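Local coordinates for SusD superfamily protein (PDB 3OTN) that probably binds nutrient glycans at the bacterial outer membrane for uptake, at residues Gly274-Asp279 against Tyr312-Lys318; Ser256-Asn262 against Lys350-Asn354; Ile267-Ser271 against Tyr335-Phe340; Leu46-Tyr50 against Gly283-Pro287. All coordinates share one frame; numbering follows the deposited sequence. Where two conformers were deposited one is given.

In the fold
Interactions 1 to 3 each join part of the long loop region between strands 249-253 and 286-287 to residues further along the chain, and interactions 1 and 3 are both nested inside the loop closed by interaction 2. Interaction 4 reaches back to residues 46-50 and crosses the other three in chain order. Interactions 3 and 4 are buried, their centres about 10 Å apart; interactions 1 and 2 are partly buried, with exposed residues. Chemistry follows place: aromatic and aliphatic carbon fills interaction 3, interaction 4 adds one tyrosine hydroxyl bond, a lysine ammonium grips carbonyls in interaction 1, and backbone and asparagine N-H groups do so in interaction 2. Tyr312 and Phe340 link interactions 1 and 3.

Interaction 1: residues Gly274-Asp279 against Tyr312-Lys318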
# COMPACT_ATOMS: atom_id res chain seq x y z
N GLY A 274 -7.28 -4.87 -26.63
CA GLY A 274 -8.44 -4.21 -27.20
C GLY A 274 -9.74 -4.42 -26.45
O GLY A 274 -10.80 -4.18 -27.03
N ILE A 275 -9.68 -4.84 -25.17
CA ILE A 275 -10.88 -5.05 -24.35
C ILE A 275 -11.48 -3.77 -23.76
O ILE A 275 -12.56 -3.83 -23.18
CB ILE A 275 -10.65 -6.06 -23.17
CG1 ILE A 275 -9.66 -5.53 -22.12
CG2 ILE A 275 -10.25 -7.44 -23.76
CD1 ILE A 275 -9.84 -6.17 -20.69
N SER A 276 -10.77 -2.65 -23.90
CA SER A 276 -11.08 -1.39 -23.22
C SER A 276 -11.19 -0.19 -24.15
O SER A 276 -10.82 -0.25 -25.32
CB SER A 276 -10.02 -1.08 -22.17
OG SER A 276 -8.91 -0.45 -22.74
N ALA A 277 -11.68 0.91 -23.57
CA ALA A 277 -11.84 2.22 -24.23
C ALA A 277 -10.54 3.00 -24.24
O ALA A 277 -10.42 3.99 -24.93
CB ALA A 277 -12.93 3.07 -23.52
N TYR A 278 -9.57 2.57 -23.43
CA TYR A 278 -8.26 3.22 -23.41
C TYR A 278 -7.55 3.06 -24.76
O TYR A 278 -7.78 2.07 -25.46
CB TYR A 278 -7.39 2.62 -22.32
CG TYR A 278 -7.90 2.89 -20.92
CD1 TYR A 278 -7.67 4.13 -20.31
CD2 TYR A 278 -8.58 1.91 -20.20
CE1 TYR A 278 -8.15 4.39 -19.02
CE2 TYR A 278 -9.06 2.16 -18.91
CZ TYR A 278 -8.84 3.41 -18.31
OH TYR A 278 -9.30 3.64 -17.01
N ASP A 279 -6.68 3.99 -25.12
CA ASP A 279 -5.95 3.82 -26.38
C ASP A 279 -5.02 2.59 -26.38
O ASP A 279 -4.78 2.00 -27.44
CB ASP A 279 -5.25 5.10 -26.86
CG ASP A 279 -4.28 5.66 -25.86
OD1 ASP A 279 -4.10 5.08 -24.78
OD2 ASP A 279 -3.67 6.71 -26.18
N TYR A 312 -13.18 -11.67 -21.71
CA TYR A 312 -13.92 -10.39 -21.78
C TYR A 312 -14.44 -10.26 -23.20
O TYR A 312 -14.63 -11.28 -23.87
CB TYR A 312 -13.06 -9.19 -21.29
CG TYR A 312 -13.89 -8.08 -20.68
CD1 TYR A 312 -14.53 -8.24 -19.46
CD2 TYR A 312 -14.08 -6.86 -21.36
CE1 TYR A 312 -15.35 -7.21 -18.91
CE2 TYR A 312 -14.89 -5.85 -20.82
CZ TYR A 312 -15.51 -6.03 -19.60
OH TYR A 312 -16.29 -5.03 -19.11
N LYS A 313 -14.85 -9.08 -23.62
CA LYS A 313 -15.25 -8.85 -25.01
C LYS A 313 -14.37 -7.74 -25.55
O LYS A 313 -13.92 -6.88 -24.79
CB LYS A 313 -16.72 -8.44 -25.09
CG LYS A 313 -17.71 -9.41 -24.43
CD LYS A 313 -19.18 -9.12 -24.83
CE LYS A 313 -20.16 -9.88 -23.93
NZ LYS A 313 -21.57 -9.80 -24.40
N GLY A 314 -14.11 -7.77 -26.84
CA GLY A 314 -13.40 -6.68 -27.50
C GLY A 314 -14.24 -5.41 -27.46
O GLY A 314 -15.46 -5.47 -27.59
N HIS A 315 -13.59 -4.27 -27.28
CA HIS A 315 -14.32 -3.01 -27.19
C HIS A 315 -14.74 -2.59 -28.63
O HIS A 315 -13.95 -2.79 -29.55
CB HIS A 315 -13.45 -1.94 -26.55
CG HIS A 315 -14.18 -0.68 -26.25
ND1 HIS A 315 -14.32 0.34 -27.17
CD2 HIS A 315 -14.82 -0.26 -25.13
CE1 HIS A 315 -14.99 1.34 -26.63
NE2 HIS A 315 -15.32 1.00 -25.39
N PRO A 316 -15.96 -2.04 -28.82
CA PRO A 316 -16.40 -1.65 -30.19
C PRO A 316 -15.52 -0.64 -30.94
O PRO A 316 -15.59 -0.57 -32.16
CB PRO A 316 -17.78 -1.04 -29.97
CG PRO A 316 -18.24 -1.55 -28.64
CD PRO A 316 -17.01 -1.77 -27.82
N SER A 317 -14.70 0.14 -30.24
CA SER A 317 -13.79 1.06 -30.93
C SER A 317 -12.53 0.37 -31.47
O SER A 317 -11.73 0.99 -32.18
CB SER A 317 -13.34 2.16 -29.97
OG SER A 317 -12.44 1.66 -28.99
N LYS A 318 -12.32 -0.89 -31.09
CA LYS A 318 -11.08 -1.60 -31.36
C LYS A 318 -11.21 -2.70 -32.43
O LYS A 318 -10.19 -3.16 -32.94
CB LYS A 318 -10.55 -2.20 -30.05
CG LYS A 318 -10.28 -1.21 -28.90
CD LYS A 318 -9.08 -0.34 -29.14
CE LYS A 318 -8.74 0.54 -27.92
NZ LYS A 318 -8.36 -0.25 -26.69
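Two bends, at chi2 (-71°) and chi4 (63°), curl the Lys318 chain back over Gly274 toward Ser276, while His315 swings its ring away from its own backbone N (chi1 -172°) to lie against Ala277. The ammonium of Lys318 binds two carbonyls: NZ lies 2.7 Å from Tyr278 O, nearly in line with that C=O, and 2.8 Å from Ser276 O, where it stands above the carbonyl plane. Glu281 adds a salt bridge to the same NZ. With an alanine here, both carbonyls and the Glu281 carboxylate would probably lose their shared cation. His315 N meets Gly274 O at 2.8 Å, almost linearly and in the carbonyl plane. Its imidazole is sandwiched: Ala277 CA sits 3.8 Å above one face, over the centre, and Pro316 CD covers the opposite face nearer the rim. ND1 accepts from Ser317 N, tilted from the ring plane, and is hydrogen-bonded to Ser317 OG at 2.9 Å; NE2 is bonded to Asp346 O, which fixes the ring's rotation. At the end of strand 308-312, Tyr312 CD2 packs 4.0 Å from Ile275 CB. Two irregular loops of the SusD-family fold are thus joined, the lysine that binds the carbonyls lying in the loop after that strand.

Interaction 2: residues Ser256-Asn262 against Lys350-Asn354. With EDO (1,2-ethanediol), chain P; EDO (1,2-ethanediol), chain K.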
# COMPACT_ATOMS: atom_id res chain seq x y z
N SER A 256 -10.59 11.46 -9.18
CA SER A 256 -11.91 11.96 -9.53
C SER A 256 -11.92 12.52 -10.93
O SER A 256 -10.86 12.99 -11.43
CB SER A 256 -12.39 13.02 -8.50
OG SER A 256 -11.67 14.24 -8.61
N LEU A 257 -13.10 12.57 -11.55
CA LEU A 257 -13.23 13.10 -12.90
C LEU A 257 -12.74 14.55 -13.03
O LEU A 257 -12.15 14.87 -14.03
CB LEU A 257 -14.66 12.97 -13.46
CG LEU A 257 -15.20 11.54 -13.70
CD1 LEU A 257 -16.72 11.61 -14.00
CD2 LEU A 257 -14.47 10.85 -14.84
N ASN A 258 -12.94 15.38 -12.00
CA ASN A 258 -12.50 16.80 -12.03
C ASN A 258 -11.07 17.05 -11.48
O ASN A 258 -10.56 18.16 -11.61
CB ASN A 258 -13.48 17.72 -11.32
CG ASN A 258 -13.47 17.53 -9.81
OD1 ASN A 258 -13.29 16.41 -9.32
ND2 ASN A 258 -13.67 18.62 -9.08
N LYS A 259 -10.44 16.03 -10.88
CA LYS A 259 -9.00 16.08 -10.53
C LYS A 259 -8.17 15.02 -11.28
O LYS A 259 -8.24 14.97 -12.50
CB LYS A 259 -8.83 16.06 -9.01
CG LYS A 259 -9.67 17.13 -8.31
CD LYS A 259 -9.26 17.30 -6.85
CE LYS A 259 -10.13 18.34 -6.18
NZ LYS A 259 -9.57 18.75 -4.85
N ARG A 260 -7.36 14.21 -10.60
CA ARG A 260 -6.53 13.21 -11.26
C ARG A 260 -7.36 11.94 -11.56
O ARG A 260 -8.15 11.48 -10.70
CB ARG A 260 -5.31 12.88 -10.38
CG ARG A 260 -4.16 12.17 -11.09
CD ARG A 260 -2.83 12.30 -10.31
NE ARG A 260 -2.88 11.68 -8.99
CZ ARG A 260 -2.22 10.58 -8.64
NH1 ARG A 260 -1.43 9.96 -9.50
NH2 ARG A 260 -2.35 10.10 -7.42
N HIS A 261 -7.16 11.39 -12.76
CA HIS A 261 -7.80 10.14 -13.16
C HIS A 261 -6.88 8.99 -12.75
O HIS A 261 -5.65 9.14 -12.73
CB HIS A 261 -8.10 10.12 -14.68
CG HIS A 261 -8.93 11.28 -15.14
ND1 HIS A 261 -8.85 11.79 -16.41
CD2 HIS A 261 -9.77 12.09 -14.46
CE1 HIS A 261 -9.65 12.85 -16.51
NE2 HIS A 261 -10.21 13.05 -15.34
N ASN A 262 -7.48 7.85 -12.40
CA ASN A 262 -6.72 6.66 -11.97
C ASN A 262 -6.25 5.89 -13.21
O ASN A 262 -6.97 5.04 -13.74
CB ASN A 262 -7.57 5.77 -11.08
CG ASN A 262 -6.81 4.60 -10.54
OD1 ASN A 262 -5.73 4.29 -11.02
ND2 ASN A 262 -7.42 3.89 -9.60
N LYS A 350 -11.58 7.12 -18.12
CA LYS A 350 -11.28 8.11 -17.10
C LYS A 350 -11.78 7.58 -15.76
O LYS A 350 -12.93 7.85 -15.35
CB LYS A 350 -11.95 9.46 -17.41
CG LYS A 350 -11.52 10.18 -18.67
CD LYS A 350 -12.20 11.54 -18.76
CE LYS A 350 -11.93 12.25 -20.07
NZ LYS A 350 -12.73 13.48 -20.17
N SER A 351 -10.94 6.79 -15.10
CA SER A 351 -11.32 6.16 -13.86
C SER A 351 -11.28 7.13 -12.73
O SER A 351 -10.26 7.80 -12.52
CB SER A 351 -10.40 5.00 -13.52
OG SER A 351 -10.75 4.47 -12.25
N ASP A 352 -12.37 7.15 -11.96
CA ASP A 352 -12.46 7.91 -10.72
C ASP A 352 -12.52 6.97 -9.51
O ASP A 352 -13.11 7.29 -8.47
CB ASP A 352 -13.63 8.91 -10.77
CG ASP A 352 -14.96 8.28 -11.10
OD1 ASP A 352 -15.04 7.08 -11.42
OD2 ASP A 352 -15.98 9.02 -11.05
N LEU A 353 -11.87 5.82 -9.65
CA LEU A 353 -11.73 4.84 -8.56
C LEU A 353 -10.52 5.18 -7.67
O LEU A 353 -9.39 5.27 -8.16
CB LEU A 353 -11.58 3.39 -9.11
CG LEU A 353 -11.44 2.23 -8.13
CD1 LEU A 353 -12.69 2.03 -7.20
CD2 LEU A 353 -11.05 0.90 -8.86
N ASN A 354 -10.76 5.32 -6.36
CA ASN A 354 -9.68 5.62 -5.39
C ASN A 354 -8.76 4.40 -5.27
O ASN A 354 -9.18 3.28 -5.62
CB ASN A 354 -10.26 6.01 -4.01
CG ASN A 354 -10.67 7.47 -3.91
OD1 ASN A 354 -10.63 8.20 -4.89
ND2 ASN A 354 -11.07 7.92 -2.69
C1 EDO P . -16.46 13.60 -9.43
O1 EDO P . -15.46 14.37 -10.15
C2 EDO P . -16.72 12.20 -10.02
O2 EDO P . -15.51 11.46 -10.26
C1 EDO K . -3.81 12.45 -3.79
O1 EDO K . -4.86 11.79 -3.02
C2 EDO K . -4.33 12.92 -5.15
O2 EDO K . -4.37 11.78 -6.02
O HOH W 1 -8.25 6.07 -15.96
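Asn262 and Ser351 meet through a nearly straight backbone bond, Asn262 N to Ser351 O at 2.8 Å and 177°. The Asn262 amide extends the grip: with CG anti to its own N (chi1 -176°), ND2 donates to Leu353 O at 2.8 Å, the acceptor lying a little out of the amide plane. Alongside, the His261 ring and the Lys350 chain point the same way, and Lys350 CB stands over one ring face, 4.1 Å from the centroid. Leu257 CD2 reaches Lys350 O at 3.4 Å. A second shell sets these groups. His261 NE2 donates in its ring plane to Leu257 O at 3.0 Å, tying the imidazole to the 256-259 turn; an alanine here would probably uncover the Lys350 methylenes and leave Leu257 O without this donor. Ser351 OG accepts from Leu353 N in an ST turn and also bonds Asp341, while Ser264 holds Asn262 OD1. A water bridges Asn262 O and Ser351 N, and an ethanediol, probably from the crystallisation liquor, links Leu257 N to Asp352 OD2. The chemistry implies a join held mainly by directional bonds to backbone carbonyls, with aliphatic carbon flanking them on the exposed side.

Interaction 3: residues Ile267-Ser271 against Tyr335-Phe340; sequences IFLPS and YIYKFF
Phe268 and Ile336 make the closest backbone approach, with CA atoms 5.7 Å apart, and a water spans the gap by donating to Phe268 O at 2.7 Å and accepting from Ile336 N at 2.8 Å. The second segment then leaves strand 334-336 through a type I turn, Tyr337 to Phe340, closed by Phe340 N bonding to Tyr337 O; Phe339, within this turn, has its CB directed at the first segment. The Phe268 ring carries much of the contact. Phe339 CD2 sits over one of its faces toward the rim, 3.4 Å from Phe268 CZ, and the two planes meet at 48°. Ile267 CB lies over the opposite face. From the strand, Ile336 CB comes within 3.8 Å of Phe268 CD1, and the two side chains pass at a slant. Pro270 makes a CH-pi contact: its CB stands 3.8 Å from the Tyr335 ring centroid, 20° off the normal. Leu269 sets out away from the second segment, but its CD2 branch returns to within 3.7 Å of Phe340 CE2. A chi1 of -166° swings the Phe340 ring to the side opposite its own N, out to meet that methyl. The direct side-chain contacts are apolar, and the polar end of Tyr335 is bonded to Glu58. Around them, strand 308-312 supplies Phe309 against Pro270 and Tyr335, strand 286-287 packs on Tyr335 and Ile336, and helix 342-348 places Val345 against Phe340.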
# COMPACT_ATOMS: atom_id res chain seq x y z
N ILE A 267 -3.00 -0.74 -15.98
CA ILE A 267 -1.85 -1.60 -15.59
C ILE A 267 -2.21 -3.09 -15.56
O ILE A 267 -1.39 -3.93 -15.96
CB ILE A 267 -1.31 -1.14 -14.18
CG1 ILE A 267 -0.61 0.23 -14.28
CG2 ILE A 267 -0.36 -2.13 -13.50
CD1 ILE A 267 0.62 0.20 -15.03
N PHE A 268 -3.42 -3.38 -15.09
CA PHE A 268 -3.89 -4.76 -14.89
C PHE A 268 -4.52 -5.40 -16.11
O PHE A 268 -4.72 -6.62 -16.14
CB PHE A 268 -4.90 -4.79 -13.75
CG PHE A 268 -4.40 -4.16 -12.48
CD1 PHE A 268 -3.63 -4.87 -11.59
CD2 PHE A 268 -4.69 -2.83 -12.20
CE1 PHE A 268 -3.15 -4.27 -10.42
CE2 PHE A 268 -4.21 -2.24 -11.04
CZ PHE A 268 -3.45 -2.96 -10.15
N LEU A 269 -4.80 -4.61 -17.14
CA LEU A 269 -5.58 -5.07 -18.28
C LEU A 269 -4.62 -5.76 -19.22
O LEU A 269 -3.49 -5.32 -19.32
CB LEU A 269 -6.25 -3.89 -18.99
CG LEU A 269 -7.22 -3.00 -18.20
CD1 LEU A 269 -7.79 -1.82 -19.05
CD2 LEU A 269 -8.31 -3.85 -17.61
N PRO A 270 -5.04 -6.86 -19.89
CA PRO A 270 -4.15 -7.63 -20.79
C PRO A 270 -3.56 -6.79 -21.90
O PRO A 270 -4.30 -6.08 -22.58
CB PRO A 270 -5.06 -8.75 -21.37
CG PRO A 270 -6.44 -8.38 -20.99
CD PRO A 270 -6.35 -7.52 -19.76
N SER A 271 -2.24 -6.86 -22.06
CA SER A 271 -1.53 -5.96 -22.96
C SER A 271 -2.02 -6.01 -24.40
O SER A 271 -2.23 -7.09 -24.95
CB SER A 271 -0.02 -6.26 -22.99
OG SER A 271 0.67 -5.18 -23.63
N TYR A 335 -5.87 -12.71 -15.31
CA TYR A 335 -5.58 -11.30 -15.13
C TYR A 335 -6.30 -10.79 -13.88
O TYR A 335 -7.32 -11.37 -13.46
CB TYR A 335 -5.99 -10.53 -16.36
CG TYR A 335 -5.16 -10.91 -17.56
CD1 TYR A 335 -3.98 -10.23 -17.84
CD2 TYR A 335 -5.52 -12.00 -18.37
CE1 TYR A 335 -3.16 -10.61 -18.93
CE2 TYR A 335 -4.71 -12.39 -19.46
CZ TYR A 335 -3.54 -11.69 -19.73
OH TYR A 335 -2.74 -12.04 -20.79
N ILE A 336 -5.75 -9.74 -13.29
CA ILE A 336 -6.35 -9.11 -12.13
C ILE A 336 -7.57 -8.28 -12.52
O ILE A 336 -7.47 -7.35 -13.30
CB ILE A 336 -5.35 -8.27 -11.34
CG1 ILE A 336 -4.29 -9.20 -10.72
CG2 ILE A 336 -6.13 -7.52 -10.21
CD1 ILE A 336 -2.87 -8.58 -10.53
N TYR A 337 -8.72 -8.68 -11.97
CA TYR A 337 -10.01 -8.01 -12.10
C TYR A 337 -10.37 -7.20 -10.86
O TYR A 337 -11.33 -6.42 -10.90
CB TYR A 337 -11.11 -9.08 -12.31
CG TYR A 337 -12.38 -8.60 -12.95
CD1 TYR A 337 -12.40 -8.14 -14.27
CD2 TYR A 337 -13.60 -8.63 -12.25
CE1 TYR A 337 -13.60 -7.72 -14.87
CE2 TYR A 337 -14.79 -8.20 -12.86
CZ TYR A 337 -14.78 -7.76 -14.17
OH TYR A 337 -15.95 -7.35 -14.77
N LYS A 338 -9.59 -7.34 -9.79
CA LYS A 338 -9.89 -6.70 -8.47
C LYS A 338 -10.17 -5.19 -8.54
O LYS A 338 -11.01 -4.66 -7.80
CB LYS A 338 -8.73 -7.02 -7.54
CG LYS A 338 -8.91 -6.76 -6.11
CD LYS A 338 -7.78 -7.43 -5.32
CE LYS A 338 -7.83 -7.02 -3.90
NZ LYS A 338 -6.92 -7.79 -3.03
N PHE A 339 -9.53 -4.52 -9.50
CA PHE A 339 -9.60 -3.06 -9.64
C PHE A 339 -10.22 -2.62 -10.97
O PHE A 339 -9.97 -1.53 -11.42
CB PHE A 339 -8.19 -2.50 -9.50
CG PHE A 339 -7.46 -3.02 -8.28
CD1 PHE A 339 -7.95 -2.77 -7.01
CD2 PHE A 339 -6.29 -3.77 -8.41
CE1 PHE A 339 -7.27 -3.23 -5.87
CE2 PHE A 339 -5.62 -4.24 -7.28
CZ PHE A 339 -6.11 -3.95 -6.01
N PHE A 340 -11.09 -3.46 -11.53
CA PHE A 340 -11.71 -3.23 -12.84
C PHE A 340 -12.91 -2.27 -12.74
O PHE A 340 -14.08 -2.66 -12.55
CB PHE A 340 -12.06 -4.60 -13.43
CG PHE A 340 -12.40 -4.59 -14.89
CD1 PHE A 340 -13.70 -4.28 -15.34
CD2 PHE A 340 -11.46 -5.03 -15.83
CE1 PHE A 340 -14.00 -4.34 -16.71
CE2 PHE A 340 -11.76 -5.07 -17.16
CZ PHE A 340 -13.04 -4.74 -17.61
O HOH W 2 -3.55 -8.39 -14.47

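Interaction 4: residues Leu46-Tyr50 against Gly283-Pro287; sequences LLLEY and GSLIP
Tyr50 and Ser284 make the polar link: the phenol OH donates to Ser284 O at 2.6 Å. The bond is well directed, since the hydroxyl lies in the carbonyl plane on a lone pair, with a C=O...O angle of 143°, and the carbonyl oxygen in turn sits at the edge of the Tyr50 ring, in its plane. The hydroxyl bond fixes the end of the ring, and Leu46 CB lies over one face toward the rim. Ser284 OG is engaged elsewhere, by Gly41 and Asn59. The apolar contacts converge on Leu285. Its first torsion (chi1 -161°) turns the branch away from the backbone N and sends both methyls across to the first segment. CD1 meets Glu49 CB at 3.6 Å and Tyr50 CE1 at 3.8 Å, while CD2 lies against Glu49 CG at 3.9 Å; the Glu49 and Leu285 side chains run roughly perpendicular. Glu49 contributes CB and CG; the bend at chi2 (-60°) turns the carboxylate to Asn422, whose N donates to OE2. Leu46 and Leu285 run in opposite senses, with Leu46 CD2 3.8 Å from Leu285 CB. Backbone bonds shape the first segment, where Leu46 O accepts from both Glu49 N and Tyr50 N and so brings the side chains of residues 46, 49 and 50 to one side. The contact is buried packing beside the two-stranded antiparallel sheet of strands 55-56 and 286-287, which pairs an early part of the chain with one from its middle within the SusD-family fold.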
# COMPACT_ATOMS: atom_id res chain seq x y z
N LEU A 46 4.17 -0.63 -8.76
CA LEU A 46 4.86 -1.81 -9.24
C LEU A 46 6.07 -2.18 -8.40
O LEU A 46 6.38 -3.38 -8.33
CB LEU A 46 5.27 -1.68 -10.71
CG LEU A 46 4.20 -1.47 -11.76
CD1 LEU A 46 4.82 -1.19 -13.10
CD2 LEU A 46 3.19 -2.66 -11.86
N LEU A 47 6.73 -1.20 -7.77
CA LEU A 47 7.92 -1.46 -6.94
C LEU A 47 7.62 -2.46 -5.85
O LEU A 47 8.46 -3.33 -5.54
CB LEU A 47 8.46 -0.17 -6.28
CG LEU A 47 9.77 -0.30 -5.46
CD1 LEU A 47 10.96 -0.74 -6.33
CD2 LEU A 47 10.14 1.01 -4.72
N LEU A 48 6.44 -2.33 -5.26
CA LEU A 48 6.01 -3.14 -4.13
C LEU A 48 5.33 -4.44 -4.53
O LEU A 48 4.99 -5.23 -3.67
CB LEU A 48 5.11 -2.33 -3.21
CG LEU A 48 5.64 -0.98 -2.70
CD1 LEU A 48 4.58 -0.29 -1.85
CD2 LEU A 48 6.94 -1.12 -1.93
N GLU A 49 5.13 -4.66 -5.83
CA GLU A 49 4.60 -5.93 -6.33
C GLU A 49 5.60 -6.78 -7.07
O GLU A 49 5.42 -8.00 -7.18
CB GLU A 49 3.39 -5.68 -7.23
CG GLU A 49 2.22 -4.93 -6.49
CD GLU A 49 1.67 -5.69 -5.30
OE1 GLU A 49 1.65 -6.95 -5.30
OE2 GLU A 49 1.24 -5.03 -4.33
N TYR A 50 6.63 -6.16 -7.61
CA TYR A 50 7.56 -6.91 -8.48
C TYR A 50 8.50 -7.85 -7.78
O TYR A 50 9.05 -8.75 -8.45
CB TYR A 50 8.31 -5.99 -9.42
CG TYR A 50 7.56 -5.53 -10.67
CD1 TYR A 50 6.35 -6.11 -11.09
CD2 TYR A 50 8.13 -4.57 -11.49
CE1 TYR A 50 5.76 -5.72 -12.28
CE2 TYR A 50 7.53 -4.16 -12.66
CZ TYR A 50 6.34 -4.73 -13.05
OH TYR A 50 5.79 -4.31 -14.25
N GLY A 283 -0.82 -4.10 -19.38
CA GLY A 283 -0.43 -5.44 -19.00
C GLY A 283 0.85 -5.50 -18.16
O GLY A 283 1.58 -6.47 -18.28
N SER A 284 1.07 -4.49 -17.33
CA SER A 284 2.31 -4.35 -16.51
C SER A 284 2.32 -5.14 -15.19
O SER A 284 3.38 -5.28 -14.54
CB SER A 284 2.54 -2.89 -16.08
OG SER A 284 2.56 -2.01 -17.13
N LEU A 285 1.14 -5.56 -14.73
CA LEU A 285 1.01 -6.34 -13.50
C LEU A 285 0.02 -7.48 -13.73
O LEU A 285 -1.19 -7.28 -13.90
CB LEU A 285 0.61 -5.48 -12.31
CG LEU A 285 0.90 -6.07 -10.92
CD1 LEU A 285 2.40 -6.30 -10.67
CD2 LEU A 285 0.33 -5.12 -9.85
N ILE A 286 0.59 -8.68 -13.81
CA ILE A 286 -0.11 -9.87 -14.19
C ILE A 286 0.10 -10.85 -13.04
O ILE A 286 1.24 -11.05 -12.64
CB ILE A 286 0.54 -10.43 -15.47
CG1 ILE A 286 0.60 -9.36 -16.58
CG2 ILE A 286 -0.22 -11.71 -15.99
CD1 ILE A 286 -0.76 -8.80 -16.98
N PRO A 287 -0.98 -11.49 -12.53
CA PRO A 287 -0.78 -12.45 -11.44
C PRO A 287 -0.16 -13.73 -11.98
O PRO A 287 -0.36 -14.07 -13.14
CB PRO A 287 -2.20 -12.70 -10.95
CG PRO A 287 -3.04 -12.61 -12.21
CD PRO A 287 -2.34 -11.59 -13.09